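Long-range contact in uncharacterized HIT-like protein HP_0404 (Helicobacter pylori 26695, PDB 4ZGL), which probably acts as an adenosine 5'-monophosphoramidase of the histidine triad (HIT) family, a HINT-type hydrolase of nucleoside phosphoramidates: residues V39-S44 with A57-F62. Residues are numbered along the deposited sequence; the frame is centred on the assembly and turned at random.
Sequences VIPKQS and AQMTSF
At the edge of the Phe62 ring, close to its plane, sits the CG1 methyl of Val39, 3.6 Å from CD2 and 3.8 Å from CE2; the Phe23 ring, on strand 23-27, also meets the Phe62 ring, the two planes about 25° apart. This is the helix-on-sheet core of the HIT fold: helix 53-70 packs on the antiparallel sheet at strand 36-41, its third strand in chain order. Over the short segments the axes run obliquely antiparallel (148°) with a closest approach of 10.0 Å, and the side-chain contacts between them are apolar. Val39 turns CG1 to the helix by setting it anti to its backbone N (chi1 -179°), and it and Phe62 lie alongside one another, pointing opposite ways. Met59, one helical turn before Phe62, likewise holds CG anti to its backbone N. With chi2 also extended, its side chain reaches toward the strand, its CG 4.3 Å from Val39 CG1, then turns at its last torsion, which leaves CE beside the proline ring. Phe23 and Phe96, from the strands bordering 36-41, touch Met59 too, so the thioether lies in a buried apolar setting. Ile40 sets off away from helix 53-70, and its side chain touches Phe4 and Ile8 of helix 3-9. Where the strand ends, Pro41 O accepts a hydrogen bond from NE2 of His93, the first histidine of the triad motif, which places this packing beside the motif. Pro41 and Met59 meet at a slant, the terminal methyl CE of Met59 resting 3.6 Å from Pro41 CD.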
# COMPACT_ATOMS: atom_id res chain seq x y z
N VAL A 39 -4.23 -6.36 -7.63
CA VAL A 39 -3.12 -7.30 -7.48
C VAL A 39 -3.40 -8.22 -6.30
O VAL A 39 -3.60 -7.74 -5.17
CB VAL A 39 -1.78 -6.58 -7.24
CG1 VAL A 39 -0.65 -7.58 -7.11
CG2 VAL A 39 -1.51 -5.60 -8.37
N ILE A 40 -3.40 -9.53 -6.55
CA ILE A 40 -3.73 -10.50 -5.50
C ILE A 40 -2.70 -11.62 -5.41
O ILE A 40 -2.12 -12.04 -6.43
CB ILE A 40 -5.17 -11.05 -5.56
CG1 ILE A 40 -5.41 -11.98 -6.76
CG2 ILE A 40 -6.14 -9.88 -5.51
CD1 ILE A 40 -6.68 -12.80 -6.67
N PRO A 41 -2.44 -12.08 -4.18
CA PRO A 41 -1.59 -13.25 -4.00
C PRO A 41 -2.40 -14.51 -4.29
O PRO A 41 -3.56 -14.58 -3.89
CB PRO A 41 -1.21 -13.18 -2.52
CG PRO A 41 -2.36 -12.47 -1.88
CD PRO A 41 -2.78 -11.45 -2.89
N LYS A 42 -1.81 -15.46 -5.00
CA LYS A 42 -2.49 -16.72 -5.28
C LYS A 42 -2.71 -17.52 -4.00
O LYS A 42 -3.68 -18.26 -3.88
CB LYS A 42 -1.69 -17.55 -6.29
CG LYS A 42 -1.69 -16.98 -7.70
CD LYS A 42 -0.83 -17.83 -8.62
CE LYS A 42 -1.09 -17.51 -10.08
NZ LYS A 42 -0.34 -18.45 -10.96
N GLN A 43 -1.79 -17.36 -3.06
CA GLN A 43 -1.91 -17.97 -1.74
C GLN A 43 -3.14 -17.42 -1.01
O GLN A 43 -3.51 -16.26 -1.19
CB GLN A 43 -0.65 -17.68 -0.92
CG GLN A 43 -0.56 -18.44 0.40
CD GLN A 43 0.66 -18.04 1.21
OE1 GLN A 43 1.73 -17.77 0.66
NE2 GLN A 43 0.50 -18.00 2.53
N SER A 44 -3.77 -18.27 -0.21
CA SER A 44 -5.00 -17.92 0.49
C SER A 44 -4.72 -17.04 1.69
O SER A 44 -4.38 -17.53 2.76
CB SER A 44 -5.75 -19.18 0.93
OG SER A 44 -6.91 -18.84 1.66
N ALA A 57 7.68 -8.25 -0.26
CA ALA A 57 8.83 -7.88 -1.07
C ALA A 57 8.60 -8.32 -2.51
O ALA A 57 8.80 -7.55 -3.45
CB ALA A 57 10.10 -8.52 -0.52
N GLN A 58 8.18 -9.57 -2.68
CA GLN A 58 7.95 -10.15 -4.00
C GLN A 58 6.74 -9.54 -4.69
O GLN A 58 6.69 -9.44 -5.92
CB GLN A 58 7.81 -11.67 -3.89
CG GLN A 58 9.01 -12.34 -3.25
CD GLN A 58 8.96 -13.86 -3.32
OE1 GLN A 58 7.89 -14.45 -3.42
NE2 GLN A 58 10.12 -14.50 -3.26
N MET A 59 5.75 -9.12 -3.90
CA MET A 59 4.58 -8.42 -4.42
C MET A 59 4.93 -7.02 -4.90
O MET A 59 4.41 -6.56 -5.91
CB MET A 59 3.49 -8.31 -3.35
CG MET A 59 2.17 -7.77 -3.88
SD MET A 59 0.94 -7.63 -2.58
CE MET A 59 -0.23 -8.92 -3.01
N THR A 60 5.79 -6.33 -4.15
CA THR A 60 6.27 -5.01 -4.53
C THR A 60 6.94 -5.07 -5.90
O THR A 60 6.72 -4.21 -6.76
CB THR A 60 7.27 -4.48 -3.49
OG1 THR A 60 6.64 -4.41 -2.21
CG2 THR A 60 7.80 -3.11 -3.88
N SER A 61 7.76 -6.10 -6.08
CA SER A 61 8.40 -6.37 -7.35
C SER A 61 7.36 -6.60 -8.44
O SER A 61 7.47 -6.06 -9.54
CB SER A 61 9.31 -7.59 -7.22
OG SER A 61 10.29 -7.61 -8.24
N PHE A 62 6.35 -7.40 -8.12
CA PHE A 62 5.25 -7.70 -9.04
C PHE A 62 4.42 -6.46 -9.37
O PHE A 62 3.97 -6.29 -10.50
CB PHE A 62 4.35 -8.78 -8.44
CG PHE A 62 3.28 -9.26 -9.37
CD1 PHE A 62 3.59 -10.10 -10.43
CD2 PHE A 62 1.95 -8.89 -9.18
CE1 PHE A 62 2.60 -10.55 -11.28
CE2 PHE A 62 0.96 -9.34 -10.03
CZ PHE A 62 1.28 -10.17 -11.08